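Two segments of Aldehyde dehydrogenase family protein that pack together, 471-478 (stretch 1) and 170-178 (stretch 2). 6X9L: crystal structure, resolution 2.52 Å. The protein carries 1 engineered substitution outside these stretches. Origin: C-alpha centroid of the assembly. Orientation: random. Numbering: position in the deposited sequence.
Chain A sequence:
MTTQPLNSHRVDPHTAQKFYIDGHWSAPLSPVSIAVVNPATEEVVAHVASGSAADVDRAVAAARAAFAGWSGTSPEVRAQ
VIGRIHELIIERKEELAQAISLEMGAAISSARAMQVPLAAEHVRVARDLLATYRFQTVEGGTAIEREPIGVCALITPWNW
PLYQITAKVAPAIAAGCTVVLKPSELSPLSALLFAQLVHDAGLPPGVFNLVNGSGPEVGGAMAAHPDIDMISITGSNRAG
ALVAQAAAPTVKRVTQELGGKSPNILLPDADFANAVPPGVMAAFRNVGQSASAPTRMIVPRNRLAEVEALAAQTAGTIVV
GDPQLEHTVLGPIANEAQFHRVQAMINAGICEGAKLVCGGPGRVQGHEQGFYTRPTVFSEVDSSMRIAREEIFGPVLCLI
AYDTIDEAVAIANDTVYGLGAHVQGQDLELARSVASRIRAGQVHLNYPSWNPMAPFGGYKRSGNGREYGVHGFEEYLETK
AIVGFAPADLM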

# COMPACT_ATOMS: atom_id res chain seq x y z
N HIS A 471 -8.83 5.08 -9.99
CA HIS A 471 -8.13 4.30 -8.97
C HIS A 471 -6.63 4.33 -9.18
O HIS A 471 -5.85 4.61 -8.26
CB HIS A 471 -8.62 2.86 -8.96
CG HIS A 471 -9.99 2.71 -8.38
ND1 HIS A 471 -11.13 3.10 -9.06
CD2 HIS A 471 -10.40 2.23 -7.19
CE1 HIS A 471 -12.18 2.85 -8.31
NE2 HIS A 471 -11.77 2.32 -7.17
N GLY A 472 -6.19 3.99 -10.40
CA GLY A 472 -4.77 4.03 -10.71
C GLY A 472 -4.17 5.40 -10.53
O GLY A 472 -3.01 5.53 -10.11
N PHE A 473 -4.94 6.44 -10.82
CA PHE A 473 -4.49 7.81 -10.64
C PHE A 473 -4.23 8.12 -9.16
O PHE A 473 -3.25 8.80 -8.81
CB PHE A 473 -5.55 8.74 -11.24
CG PHE A 473 -5.30 10.21 -11.04
CD1 PHE A 473 -4.31 10.86 -11.76
CD2 PHE A 473 -6.09 10.93 -10.17
CE1 PHE A 473 -4.10 12.21 -11.60
CE2 PHE A 473 -5.89 12.29 -10.00
CZ PHE A 473 -4.89 12.93 -10.71
N GLU A 474 -5.07 7.59 -8.27
CA GLU A 474 -4.93 7.89 -6.85
C GLU A 474 -3.75 7.16 -6.20
O GLU A 474 -3.30 7.59 -5.14
CB GLU A 474 -6.24 7.57 -6.13
CG GLU A 474 -7.38 8.50 -6.57
CD GLU A 474 -8.64 8.39 -5.72
OE1 GLU A 474 -8.97 7.27 -5.26
OE2 GLU A 474 -9.31 9.43 -5.52
N GLU A 475 -3.21 6.11 -6.84
CA GLU A 475 -1.99 5.49 -6.35
C GLU A 475 -0.80 6.44 -6.36
O GLU A 475 0.19 6.18 -5.67
CB GLU A 475 -1.65 4.26 -7.19
CG GLU A 475 -2.73 3.22 -7.18
CD GLU A 475 -2.78 2.45 -5.86
OE1 GLU A 475 -1.73 2.39 -5.18
OE2 GLU A 475 -3.86 1.89 -5.53
N TYR A 476 -0.87 7.54 -7.11
CA TYR A 476 0.23 8.49 -7.15
C TYR A 476 -0.04 9.76 -6.35
O TYR A 476 0.75 10.70 -6.43
CB TYR A 476 0.56 8.83 -8.61
CG TYR A 476 1.06 7.63 -9.37
CD1 TYR A 476 2.42 7.32 -9.39
CD2 TYR A 476 0.18 6.79 -10.02
CE1 TYR A 476 2.87 6.21 -10.06
CE2 TYR A 476 0.63 5.69 -10.70
CZ TYR A 476 1.98 5.39 -10.72
OH TYR A 476 2.43 4.29 -11.41
N LEU A 477 -1.10 9.78 -5.55
CA LEU A 477 -1.40 10.91 -4.69
C LEU A 477 -1.22 10.55 -3.22
O LEU A 477 -1.65 9.47 -2.79
CB LEU A 477 -2.82 11.42 -4.92
CG LEU A 477 -3.12 11.82 -6.37
CD1 LEU A 477 -4.61 11.98 -6.55
CD2 LEU A 477 -2.36 13.09 -6.76
N GLU A 478 -0.58 11.43 -2.46
CA GLU A 478 -0.69 11.41 -1.01
C GLU A 478 -2.03 11.97 -0.58
O GLU A 478 -2.82 12.48 -1.39
CB GLU A 478 0.43 12.20 -0.35
CG GLU A 478 1.73 11.46 -0.25
CD GLU A 478 1.68 10.30 0.75
OE1 GLU A 478 2.78 9.78 1.07
OE2 GLU A 478 0.57 9.93 1.22
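Stretch 2, residues 170-178: APAIAAGCT

Stretch 2 lies on stretch 1 through a small, apolar contact in which two aromatic side chains, Phe473 and Tyr476, pack against the short side chains and backbone of a helix and the turn that follows it. No hydrogen bond passes between the stretches, and the summed buried surface is 371 Å², so the contact rests on close packing. It is also long-range in sequence: no two touching residues are fewer than 298 positions apart.

Stretch 2 enters as the last part of a helix that begins earlier in the chain. The helix is kinked at Pro171, whose N has no bond to the preceding turn, but regular bonding resumes with Ala174 N to Ala170 O at 2.9 Å and Ala175 N to Pro171 O at 2.9 Å. Gly176 then leaves helical geometry with phi/psi of 93/10. Two bonds reach back into the last turn, Gly176 N to Ile173 O at 3.1 Å and Cys177 N to Ala172 O at 2.9 Å, which together define a Schellman motif. A CB at Gly176 would be jammed against the carbonyl O of Ala175, so these backbone angles call for glycine. The chain is extended at Cys177 and Thr178.

Stretch 1 likewise comes off a helix, passing through a type I turn from Glu474 to Leu477 that is closed by Leu477 N to Glu474 O at 3.1 Å. The nearest CA pairs fix the register: Phe473 CA with Pro171 CA at 4.7 Å, and Tyr476 CA with Ala172 CA at 5.7 Å. These two pairs mark where the backbones come closest; they define neither a common direction nor a crossing angle.

The close approach at Pro171 is built from backbone as well as side-chain atoms. Pro171 CB lies 4.0 Å from Gly472 O, and Pro171 O is 3.7 Å from Phe473 CD1. The CA-to-CB bond of Phe473 points sideways, but with chi1 at 175° (t) the ring reaches nearer to stretch 2. Phe473 CE1 comes within 3.3 Å of Ala175 N and 3.6 Å of Ala174 C, the latter atom lying at the ring edge. Phe473 CE1 is also 3.8 Å from Ala174 CB and 3.7 Å from Ala175 CB.

The CA-to-CB bond of Tyr476 points toward stretch 2, and the residue has the largest covered area here, 91 Å². Ala172 CB sits over one face of the Tyr476 ring, 3.8 Å from the centroid and 19° off the normal, as expected for a CH-pi contact. Pro171 CG approaches Tyr476 CE2 obliquely at 4.0 Å. Nearer the backbone, Tyr476 CB meets Ala175 CB at 3.9 Å and Cys177 SG at 3.8 Å, while Tyr476 O is 3.4 Å from Cys177 SG. Leu477 completes the packing, Leu477 CD2 lying 3.6 Å from Ala175 CB, a methyl thus contacted by Phe473, Tyr476 and Leu477.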

# COMPACT_ATOMS: atom_id res chain seq x y z
N ALA A 170 1.14 7.65 -17.58
CA ALA A 170 0.06 8.62 -17.74
C ALA A 170 -0.51 9.07 -16.41
O ALA A 170 -0.47 10.28 -16.11
CB ALA A 170 -1.02 8.03 -18.66
N PRO A 171 -1.00 8.18 -15.54
CA PRO A 171 -1.51 8.63 -14.24
C PRO A 171 -0.46 9.34 -13.39
O PRO A 171 -0.77 10.38 -12.79
CB PRO A 171 -2.00 7.33 -13.59
CG PRO A 171 -1.13 6.28 -14.22
CD PRO A 171 -0.96 6.71 -15.64
N ALA A 172 0.76 8.80 -13.33
CA ALA A 172 1.84 9.43 -12.56
C ALA A 172 2.06 10.88 -12.99
O ALA A 172 2.12 11.79 -12.15
CB ALA A 172 3.12 8.63 -12.75
N ILE A 173 2.19 11.10 -14.29
CA ILE A 173 2.41 12.44 -14.82
C ILE A 173 1.21 13.33 -14.53
O ILE A 173 1.35 14.51 -14.20
CB ILE A 173 2.67 12.35 -16.33
CG1 ILE A 173 3.97 11.60 -16.60
CG2 ILE A 173 2.66 13.71 -16.94
CD1 ILE A 173 5.11 12.09 -15.78
N ALA A 174 0.01 12.77 -14.68
CA ALA A 174 -1.20 13.57 -14.52
C ALA A 174 -1.35 14.06 -13.09
O ALA A 174 -1.77 15.20 -12.85
CB ALA A 174 -2.43 12.75 -14.92
N ALA A 175 -0.99 13.20 -12.12
CA ALA A 175 -1.06 13.52 -10.70
C ALA A 175 -0.09 14.62 -10.31
O ALA A 175 -0.19 15.15 -9.20
CB ALA A 175 -0.77 12.26 -9.88
N GLY A 176 0.83 14.97 -11.19
CA GLY A 176 1.91 15.87 -10.87
C GLY A 176 3.18 15.19 -10.42
O GLY A 176 4.09 15.88 -9.95
N CYS A 177 3.27 13.87 -10.54
CA CYS A 177 4.52 13.22 -10.16
C CYS A 177 5.61 13.39 -11.23
O CYS A 177 5.38 13.80 -12.37
CB CYS A 177 4.31 11.73 -9.90
SG CYS A 177 3.38 11.36 -8.40
N THR A 178 6.81 13.03 -10.83
CA THR A 178 7.96 12.98 -11.70
C THR A 178 8.48 11.54 -11.65
O THR A 178 8.35 10.87 -10.64
CB THR A 178 8.98 14.03 -11.25
OG1 THR A 178 9.38 14.81 -12.37
CG2 THR A 178 10.15 13.42 -10.53